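Local coordinates for defective in germ line development protein 3, isoform a (Caenorhabditis elegans, PDB 3N89), which probably acts in germ line development, as a Bicaudal-C ortholog whose four KH domains form a globular platform that probably binds RNA, at residues M34-Q39 with M98-N103; T63-P68 with Q82-T87; I261-N266 with K327-Y332. All blocks are in the same frame, centred on the assembly; numbering follows the deposited sequence.

Contact 1 (M34-Q39 with M98-N103); sequences MEFESQ and MLMRRN
Arg101 NH2 is held twice by residues 34-39: it donates a hydrogen bond to Glu35 O and rests on the ring of Phe36. The bond is 3.2 Å from Arg101 NH2 to Glu35 O, with an N-H...O angle of 160°, and the oxygen lies at the edge of the guanidinium, close to its plane. Arg101 NH2 also stands 3.3 Å above the plane of the Phe36 ring, over its centre. With Arg101 CZ 4.2 Å from the Phe36 ring centroid, this is a cation-pi contact, although ring and guanidinium planes are tilted 32° apart rather than stacked flat. Met34 meets Arg101 tip to tip; a bend at its last torsion (chi3 67°) carries CE over the guanidinium face that also receives Phe36 CE2. On the opposite face of the Phe36 ring, Met100 CE sits toward the rim, while Met100 CB packs 3.7 Å from Phe36 CZ and Met100 O lies in plane at the ring edge. The contact thus joins the end of strand 29-35, the first of the first KH domain, to the C-terminal part of helix 90-102. Arg101 NH1 forms a salt bridge with Glu322, which follows strand 311-321 in the fourth KH domain. A carbonyl, an aromatic face and a carboxylate therefore share one guanidinium, an arrangement that probably favours its charged form and restrains its rotation.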
loop_
_atom_site.group_PDB
_atom_site.type_symbol
_atom_site.label_atom_id
_atom_site.label_comp_id
_atom_site.label_asym_id
_atom_site.label_seq_id
_atom_site.Cartn_x
_atom_site.Cartn_y
_atom_site.Cartn_z
ATOM N N MET A 34 -1.307 -3.468 -5.499
ATOM C CA MET A 34 -0.974 -2.866 -4.220
ATOM C C MET A 34 -2.255 -2.516 -3.486
ATOM O O MET A 34 -3.328 -2.471 -4.080
ATOM C CB MET A 34 -0.127 -1.606 -4.425
ATOM C CG MET A 34 1.274 -1.860 -4.962
ATOM S SD MET A 34 2.048 -0.322 -5.537
ATOM C CE MET A 34 2.249 0.553 -3.960
ATOM N N GLU A 35 -2.132 -2.283 -2.183
ATOM C CA GLU A 35 -3.275 -1.927 -1.361
ATOM C C GLU A 35 -3.252 -0.433 -1.052
ATOM O O GLU A 35 -2.230 0.105 -0.617
ATOM C CB GLU A 35 -3.258 -2.742 -0.069
ATOM C CG GLU A 35 -4.127 -3.996 -0.104
ATOM C CD GLU A 35 -3.716 -4.996 -1.173
ATOM O OE1 GLU A 35 -4.438 -6.000 -1.349
ATOM O OE2 GLU A 35 -2.675 -4.793 -1.836
ATOM N N PHE A 36 -4.383 0.225 -1.295
ATOM C CA PHE A 36 -4.539 1.659 -1.056
ATOM C C PHE A 36 -5.840 1.880 -0.267
ATOM O O PHE A 36 -6.869 1.277 -0.574
ATOM C CB PHE A 36 -4.609 2.417 -2.395
ATOM C CG PHE A 36 -3.262 2.702 -3.020
ATOM C CD1 PHE A 36 -2.694 3.974 -2.928
ATOM C CD2 PHE A 36 -2.563 1.709 -3.705
ATOM C CE1 PHE A 36 -1.453 4.256 -3.504
ATOM C CE2 PHE A 36 -1.314 1.983 -4.289
ATOM C CZ PHE A 36 -0.762 3.260 -4.185
ATOM N N GLU A 37 -5.796 2.755 0.731
ATOM C CA GLU A 37 -6.954 3.043 1.575
ATOM C C GLU A 37 -8.087 3.774 0.851
ATOM O O GLU A 37 -7.946 4.941 0.476
ATOM C CB GLU A 37 -6.496 3.849 2.785
ATOM C CG GLU A 37 -5.263 3.254 3.427
ATOM C CD GLU A 37 -4.886 3.939 4.709
ATOM O OE1 GLU A 37 -5.657 3.837 5.689
ATOM O OE2 GLU A 37 -3.816 4.584 4.733
ATOM N N SER A 38 -9.214 3.081 0.690
ATOM C CA SER A 38 -10.391 3.605 -0.008
ATOM C C SER A 38 -10.867 4.999 0.390
ATOM O O SER A 38 -11.472 5.698 -0.417
ATOM C CB SER A 38 -11.564 2.626 0.139
ATOM O OG SER A 38 -11.978 2.516 1.490
ATOM N N GLN A 39 -10.612 5.390 1.633
ATOM C CA GLN A 39 -11.025 6.695 2.138
ATOM C C GLN A 39 -10.327 7.838 1.392
ATOM O O GLN A 39 -10.685 9.006 1.547
ATOM C CB GLN A 39 -10.719 6.784 3.636
ATOM C CG GLN A 39 -9.254 6.537 3.975
ATOM C CD GLN A 39 -8.979 6.573 5.468
ATOM O OE1 GLN A 39 -9.188 7.595 6.131
ATOM N NE2 GLN A 39 -8.505 5.451 6.008
ATOM N N MET A 98 5.950 4.272 -7.370
ATOM C CA MET A 98 6.509 5.371 -6.593
ATOM C C MET A 98 5.642 6.622 -6.619
ATOM O O MET A 98 5.369 7.218 -5.578
ATOM C CB MET A 98 7.901 5.711 -7.130
ATOM C CG MET A 98 8.490 6.999 -6.587
ATOM S SD MET A 98 10.066 7.384 -7.376
ATOM C CE MET A 98 9.518 8.009 -8.963
ATOM N N LEU A 99 5.208 7.024 -7.811
ATOM C CA LEU A 99 4.387 8.223 -7.951
ATOM C C LEU A 99 3.005 8.113 -7.299
ATOM O O LEU A 99 2.385 9.131 -6.980
ATOM C CB LEU A 99 4.230 8.574 -9.436
ATOM C CG LEU A 99 5.472 8.967 -10.250
ATOM C CD1 LEU A 99 5.054 9.216 -11.695
ATOM C CD2 LEU A 99 6.125 10.208 -9.666
ATOM N N MET A 100 2.513 6.890 -7.110
ATOM C CA MET A 100 1.199 6.708 -6.496
ATOM C C MET A 100 1.306 6.768 -4.966
ATOM O O MET A 100 0.334 7.078 -4.281
ATOM C CB MET A 100 0.565 5.373 -6.932
ATOM C CG MET A 100 -0.060 5.352 -8.338
ATOM S SD MET A 100 -1.787 5.987 -8.419
ATOM C CE MET A 100 -2.680 4.667 -7.581
ATOM N N ARG A 101 2.488 6.475 -4.431
ATOM C CA ARG A 101 2.683 6.528 -2.985
ATOM C C ARG A 101 2.981 7.958 -2.547
ATOM O O ARG A 101 2.416 8.448 -1.565
ATOM C CB ARG A 101 3.846 5.635 -2.547
ATOM C CG ARG A 101 3.556 4.149 -2.552
ATOM C CD ARG A 101 2.309 3.792 -1.761
ATOM N NE ARG A 101 2.268 2.360 -1.491
ATOM C CZ ARG A 101 1.174 1.679 -1.154
ATOM N NH1 ARG A 101 1.254 0.375 -0.922
ATOM N NH2 ARG A 101 -0.002 2.290 -1.065
ATOM N N ARG A 102 3.882 8.614 -3.276
ATOM C CA ARG A 102 4.278 9.981 -2.971
ATOM C C ARG A 102 3.113 10.939 -3.086
ATOM O O ARG A 102 2.970 11.853 -2.269
ATOM C CB ARG A 102 5.378 10.460 -3.922
ATOM C CG ARG A 102 6.656 9.649 -3.907
ATOM C CD ARG A 102 7.791 10.451 -4.506
ATOM N NE ARG A 102 8.343 11.401 -3.544
ATOM C CZ ARG A 102 8.436 12.712 -3.747
ATOM N NH1 ARG A 102 8.958 13.491 -2.811
ATOM N NH2 ARG A 102 8.000 13.246 -4.877
ATOM N N ASN A 103 2.285 10.732 -4.107
ATOM C CA ASN A 103 1.144 11.605 -4.343
ATOM C C ASN A 103 -0.101 11.255 -3.550
ATOM O O ASN A 103 -1.031 12.052 -3.478
ATOM C CB ASN A 103 0.791 11.619 -5.826
ATOM C CG ASN A 103 1.909 12.154 -6.680
ATOM O OD1 ASN A 103 2.900 12.677 -6.174
ATOM N ND2 ASN A 103 1.756 12.033 -7.993
#

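Contact 2 (T63-P68 with Q82-T87); sequences TLIQLP and QQVTIT
Leu64-Gln66, the edge strand of the first KH domain, pairs antiparallel with the domain's central strand, 83-87, in a type I KH arrangement (beta-alpha-alpha-beta-beta-alpha). Leu64 faces Thr87, and Gln66 faces Thr85, as hydrogen-bonded pairs, with Ile65 and Ile86 as the non-hydrogen-bonded pair between them. Thr87 N reaches Leu64 O at 2.9 Å and Gln66 N reaches Thr85 O at 2.9 Å; the bond from Thr85 N to Gln66 O is longer, 3.3 Å. Pro68, at the next hydrogen-bonding position, has no N-H to donate, and its ring packs against the Gln83 carbonyl.

On the face turned to helices 54-61 and 90-102, Ile65 and Ile86 run alongside one another in the same direction, with Ile65 CG1 4.1 Å from Ile86 CG2. Ile65 CG2, anti to the backbone N, comes within 3.8 Å of Val84 CG1. Val84 CG2 in turn packs 3.6 Å from Leu67 CD1. Ile57 and Met100 bring the helices onto Ile65, and an alanine here would probably open a gap between Val84, Ile86 and the two helices. The other face carries Leu64, Gln66, Thr85 and Thr87, with Thr87 OG1 hydrogen-bonded to Thr31 OG1 of strand 29-35. Aliphatic Ile65, Val84 and Ile86 thus pack on the helices, the opposite face is richer in polar groups, and the backbone bonds set the register.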
loop_
_atom_site.group_PDB
_atom_site.type_symbol
_atom_site.label_atom_id
_atom_site.label_comp_id
_atom_site.label_asym_id
_atom_site.label_seq_id
_atom_site.Cartn_x
_atom_site.Cartn_y
_atom_site.Cartn_z
ATOM N N THR A 63 0.705 4.243 -18.328
ATOM C CA THR A 63 0.204 3.035 -17.695
ATOM C C THR A 63 -1.303 3.141 -17.525
ATOM O O THR A 63 -1.913 4.136 -17.901
ATOM C CB THR A 63 0.850 2.861 -16.290
ATOM O OG1 THR A 63 2.273 2.978 -16.393
ATOM C CG2 THR A 63 0.526 1.513 -15.707
ATOM N N LEU A 64 -1.897 2.097 -16.965
ATOM C CA LEU A 64 -3.324 2.073 -16.687
ATOM C C LEU A 64 -3.408 1.713 -15.209
ATOM O O LEU A 64 -2.878 0.687 -14.788
ATOM C CB LEU A 64 -4.034 1.010 -17.528
ATOM C CG LEU A 64 -5.510 0.827 -17.172
ATOM C CD1 LEU A 64 -6.269 2.054 -17.624
ATOM C CD2 LEU A 64 -6.078 -0.424 -17.827
ATOM N N ILE A 65 -4.031 2.585 -14.422
ATOM C CA ILE A 65 -4.184 2.364 -12.983
ATOM C C ILE A 65 -5.660 2.270 -12.681
ATOM O O ILE A 65 -6.444 3.115 -13.113
ATOM C CB ILE A 65 -3.615 3.524 -12.158
ATOM C CG1 ILE A 65 -2.124 3.681 -12.445
ATOM C CG2 ILE A 65 -3.840 3.267 -10.675
ATOM C CD1 ILE A 65 -1.529 4.927 -11.836
ATOM N N GLN A 66 -6.045 1.249 -11.936
ATOM C CA GLN A 66 -7.450 1.080 -11.618
ATOM C C GLN A 66 -7.739 0.992 -10.130
ATOM O O GLN A 66 -7.083 0.261 -9.388
ATOM C CB GLN A 66 -7.994 -0.145 -12.360
ATOM C CG GLN A 66 -8.004 0.072 -13.872
ATOM C CD GLN A 66 -8.565 -1.099 -14.672
ATOM O OE1 GLN A 66 -8.726 -1.001 -15.889
ATOM N NE2 GLN A 66 -8.858 -2.209 -13.997
ATOM N N LEU A 67 -8.713 1.786 -9.705
ATOM C CA LEU A 67 -9.149 1.828 -8.321
ATOM C C LEU A 67 -10.411 0.988 -8.272
ATOM O O LEU A 67 -11.300 1.157 -9.100
ATOM C CB LEU A 67 -9.440 3.275 -7.897
ATOM C CG LEU A 67 -8.249 4.124 -7.428
ATOM C CD1 LEU A 67 -7.107 4.027 -8.419
ATOM C CD2 LEU A 67 -8.680 5.581 -7.239
ATOM N N PRO A 68 -10.504 0.064 -7.307
ATOM C CA PRO A 68 -11.688 -0.794 -7.192
ATOM C C PRO A 68 -12.933 -0.066 -6.706
ATOM O O PRO A 68 -12.856 1.024 -6.134
ATOM C CB PRO A 68 -11.230 -1.872 -6.216
ATOM C CG PRO A 68 -10.338 -1.114 -5.297
ATOM C CD PRO A 68 -9.518 -0.266 -6.260
ATOM N N GLN A 82 -9.555 -3.192 -1.350
ATOM C CA GLN A 82 -8.759 -1.985 -1.549
ATOM C C GLN A 82 -7.534 -2.191 -2.421
ATOM O O GLN A 82 -6.520 -1.523 -2.229
ATOM C CB GLN A 82 -8.317 -1.434 -0.190
ATOM C CG GLN A 82 -9.475 -1.103 0.726
ATOM C CD GLN A 82 -9.043 -0.440 2.008
ATOM O OE1 GLN A 82 -8.325 -1.030 2.810
ATOM N NE2 GLN A 82 -9.482 0.798 2.212
ATOM N N GLN A 83 -7.633 -3.098 -3.387
ATOM C CA GLN A 83 -6.510 -3.389 -4.258
ATOM C C GLN A 83 -6.546 -2.602 -5.551
ATOM O O GLN A 83 -7.538 -2.622 -6.287
ATOM C CB GLN A 83 -6.463 -4.877 -4.572
ATOM C CG GLN A 83 -5.057 -5.453 -4.640
ATOM C CD GLN A 83 -5.067 -6.965 -4.693
ATOM O OE1 GLN A 83 -5.211 -7.565 -5.758
ATOM N NE2 GLN A 83 -4.936 -7.592 -3.531
ATOM N N VAL A 84 -5.448 -1.901 -5.810
ATOM C CA VAL A 84 -5.296 -1.105 -7.012
ATOM C C VAL A 84 -4.274 -1.772 -7.920
ATOM O O VAL A 84 -3.226 -2.224 -7.462
ATOM C CB VAL A 84 -4.825 0.314 -6.674
ATOM C CG1 VAL A 84 -3.949 0.867 -7.795
ATOM C CG2 VAL A 84 -6.040 1.208 -6.468
ATOM N N THR A 85 -4.577 -1.832 -9.211
ATOM C CA THR A 85 -3.664 -2.457 -10.154
ATOM C C THR A 85 -3.057 -1.444 -11.115
ATOM O O THR A 85 -3.712 -0.496 -11.545
ATOM C CB THR A 85 -4.372 -3.533 -10.978
ATOM O OG1 THR A 85 -5.381 -2.921 -11.779
ATOM C CG2 THR A 85 -5.033 -4.552 -10.067
ATOM N N ILE A 86 -1.789 -1.658 -11.438
ATOM C CA ILE A 86 -1.062 -0.795 -12.352
ATOM C C ILE A 86 -0.607 -1.738 -13.452
ATOM O O ILE A 86 0.046 -2.736 -13.172
ATOM C CB ILE A 86 0.154 -0.147 -11.630
ATOM C CG1 ILE A 86 -0.330 0.530 -10.334
ATOM C CG2 ILE A 86 0.840 0.878 -12.549
ATOM C CD1 ILE A 86 0.750 1.244 -9.550
ATOM N N THR A 87 -0.975 -1.439 -14.694
ATOM C CA THR A 87 -0.628 -2.297 -15.827
ATOM C C THR A 87 0.142 -1.579 -16.924
ATOM O O THR A 87 -0.210 -0.467 -17.319
ATOM C CB THR A 87 -1.898 -2.891 -16.476
ATOM O OG1 THR A 87 -2.650 -3.609 -15.488
ATOM C CG2 THR A 87 -1.524 -3.825 -17.632
#

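Contact 3 (I261-N266 with K327-Y332); sequences ISMCFN and KLYTAY
In the fourth KH domain the first strand, 260-268, packs against helix 325-335, the last helix of the domain, and forms part of the sheet-to-helix core of a KH fold. The axes of the short strand and helix segments approach to 10.1 Å and run roughly parallel, and the contact is wholly apolar. Met263 is the central link. Its CG and SD extend from the strand, and a bend at chi3 (77°) turns Met263 CE over one face of the Tyr332 ring, 3.7 Å from the centroid, in a CH-pi contact. Met263 SD, 5.1 Å from the Tyr332 centroid, adds a Met-aromatic contact. Met263 CE also packs 4.0 Å from Leu328 CD2. Further toward the start of the strand, Ile261 CG2 meets Leu328 CD1 at 3.9 Å.

Phe265 CG sits between the backbone N and the carbonyl carbon (chi1 61°), and the ring offers a face to the edge of Tyr332. The Phe265-Tyr332 pair is T-shaped, with planes at 88° and centroids 5.1 Å apart. Phe90, from helix 90-102 of the first KH domain, stacks with Tyr332, whose OH is hydrogen-bonded to Pro27 O, and the core therefore extends across the domain boundary. Tyr332 CE1 stands over the centre of the Phe265 ring, 3.7 Å from Phe265 CZ.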
loop_
_atom_site.group_PDB
_atom_site.type_symbol
_atom_site.label_atom_id
_atom_site.label_comp_id
_atom_site.label_asym_id
_atom_site.label_seq_id
_atom_site.Cartn_x
_atom_site.Cartn_y
_atom_site.Cartn_z
ATOM N N ILE A 261 2.088 -7.280 -1.736
ATOM C CA ILE A 261 2.288 -6.749 -3.077
ATOM C C ILE A 261 2.507 -7.937 -4.008
ATOM O O ILE A 261 3.016 -8.973 -3.581
ATOM C CB ILE A 261 3.539 -5.822 -3.100
ATOM C CG1 ILE A 261 3.510 -4.908 -4.321
ATOM C CG2 ILE A 261 4.825 -6.662 -3.119
ATOM C CD1 ILE A 261 4.505 -3.771 -4.216
ATOM N N SER A 262 2.123 -7.801 -5.272
ATOM C CA SER A 262 2.308 -8.893 -6.220
ATOM C C SER A 262 2.321 -8.370 -7.637
ATOM O O SER A 262 1.731 -7.331 -7.926
ATOM C CB SER A 262 1.192 -9.928 -6.082
ATOM O OG SER A 262 -0.026 -9.416 -6.586
ATOM N N MET A 263 2.990 -9.101 -8.522
ATOM C CA MET A 263 3.083 -8.706 -9.920
ATOM C C MET A 263 2.756 -9.890 -10.813
ATOM O O MET A 263 3.368 -10.950 -10.687
ATOM C CB MET A 263 4.493 -8.213 -10.208
ATOM C CG MET A 263 4.661 -7.577 -11.556
ATOM S SD MET A 263 6.318 -6.924 -11.686
ATOM C CE MET A 263 7.235 -8.422 -11.975
ATOM N N CYS A 264 1.797 -9.710 -11.715
ATOM C CA CYS A 264 1.402 -10.785 -12.613
ATOM C C CYS A 264 1.891 -10.585 -14.049
ATOM O O CYS A 264 2.218 -9.471 -14.469
ATOM C CB CYS A 264 -0.123 -10.932 -12.605
ATOM S SG CYS A 264 -0.847 -11.160 -10.953
ATOM N N PHE A 265 1.942 -11.688 -14.790
ATOM C CA PHE A 265 2.354 -11.688 -16.192
ATOM C C PHE A 265 2.321 -13.100 -16.760
ATOM O O PHE A 265 2.314 -14.080 -16.012
ATOM C CB PHE A 265 3.766 -11.114 -16.373
ATOM C CG PHE A 265 4.838 -11.876 -15.644
ATOM C CD1 PHE A 265 5.031 -11.700 -14.277
ATOM C CD2 PHE A 265 5.667 -12.761 -16.323
ATOM C CE1 PHE A 265 6.039 -12.393 -13.599
ATOM C CE2 PHE A 265 6.680 -13.461 -15.652
ATOM C CZ PHE A 265 6.862 -13.274 -14.288
ATOM N N ASN A 266 2.288 -13.190 -18.088
ATOM C CA ASN A 266 2.275 -14.477 -18.777
ATOM C C ASN A 266 3.634 -14.681 -19.439
ATOM O O ASN A 266 4.338 -13.719 -19.717
ATOM C CB ASN A 266 1.173 -14.501 -19.841
ATOM C CG ASN A 266 -0.202 -14.196 -19.267
ATOM O OD1 ASN A 266 -0.487 -14.503 -18.112
ATOM N ND2 ASN A 266 -1.066 -13.602 -20.082
ATOM N N LYS A 327 13.403 -7.033 -3.632
ATOM C CA LYS A 327 13.749 -8.437 -3.861
ATOM C C LYS A 327 12.775 -9.104 -4.838
ATOM O O LYS A 327 13.075 -10.152 -5.393
ATOM C CB LYS A 327 13.758 -9.207 -2.538
ATOM C CG LYS A 327 15.056 -9.934 -2.236
ATOM C CD LYS A 327 16.190 -8.960 -1.988
ATOM C CE LYS A 327 17.468 -9.685 -1.587
ATOM N NZ LYS A 327 17.918 -10.661 -2.630
ATOM N N LEU A 328 11.611 -8.497 -5.043
ATOM C CA LEU A 328 10.631 -9.045 -5.978
ATOM C C LEU A 328 11.175 -8.908 -7.399
ATOM O O LEU A 328 11.219 -9.885 -8.156
ATOM C CB LEU A 328 9.298 -8.300 -5.841
ATOM C CG LEU A 328 8.111 -8.672 -6.741
ATOM C CD1 LEU A 328 6.831 -8.063 -6.178
ATOM C CD2 LEU A 328 8.343 -8.173 -8.166
ATOM N N TYR A 329 11.597 -7.702 -7.768
ATOM C CA TYR A 329 12.136 -7.483 -9.109
ATOM C C TYR A 329 13.298 -8.446 -9.396
ATOM O O TYR A 329 13.379 -9.020 -10.481
ATOM C CB TYR A 329 12.585 -6.025 -9.273
ATOM C CG TYR A 329 11.456 -5.014 -9.155
ATOM C CD1 TYR A 329 10.131 -5.378 -9.405
ATOM C CD2 TYR A 329 11.716 -3.679 -8.835
ATOM C CE1 TYR A 329 9.099 -4.435 -9.346
ATOM C CE2 TYR A 329 10.688 -2.729 -8.779
ATOM C CZ TYR A 329 9.390 -3.115 -9.033
ATOM O OH TYR A 329 8.387 -2.173 -8.984
ATOM N N THR A 330 14.188 -8.634 -8.425
ATOM C CA THR A 330 15.312 -9.552 -8.611
ATOM C C THR A 330 14.776 -10.932 -8.978
ATOM O O THR A 330 15.294 -11.601 -9.877
ATOM C CB THR A 330 16.146 -9.690 -7.326
ATOM O OG1 THR A 330 16.714 -8.421 -6.987
ATOM C CG2 THR A 330 17.255 -10.712 -7.514
ATOM N N ALA A 331 13.735 -11.355 -8.262
ATOM C CA ALA A 331 13.119 -12.646 -8.509
ATOM C C ALA A 331 12.575 -12.647 -9.933
ATOM O O ALA A 331 12.640 -13.656 -10.637
ATOM C CB ALA A 331 11.996 -12.891 -7.514
ATOM N N TYR A 332 12.042 -11.505 -10.351
ATOM C CA TYR A 332 11.490 -11.360 -11.687
ATOM C C TYR A 332 12.586 -11.535 -12.736
ATOM O O TYR A 332 12.455 -12.336 -13.663
ATOM C CB TYR A 332 10.852 -9.978 -11.830
ATOM C CG TYR A 332 10.296 -9.682 -13.199
ATOM C CD1 TYR A 332 9.196 -10.375 -13.693
ATOM C CD2 TYR A 332 10.857 -8.686 -13.996
ATOM C CE1 TYR A 332 8.661 -10.078 -14.945
ATOM C CE2 TYR A 332 10.332 -8.382 -15.254
ATOM C CZ TYR A 332 9.236 -9.079 -15.716
ATOM O OH TYR A 332 8.703 -8.760 -16.938
#

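Overall arrangement
From the N terminus, strand 29-35 leads into the first segment of contact 1, whose loop closes 59 residues later on helix 90-102. Contact 2, a much shorter closure between 63-68 and 82-87, is nested inside that loop, and the two meet where Met34 O accepts a hydrogen bond from Val84 N and Glu35 OE1 one from Gln83 NE2. Contact 3 follows in series, closing a loop of its own from 261-266 to 327-332. It lies in the fourth KH domain, yet strands 29-35 and 260-268 are neighbours in one continuous sheet, and Met34 CG packs on Ile261 CD1. The first and fourth KH domains thus share a sheet although two other KH domains intervene in sequence.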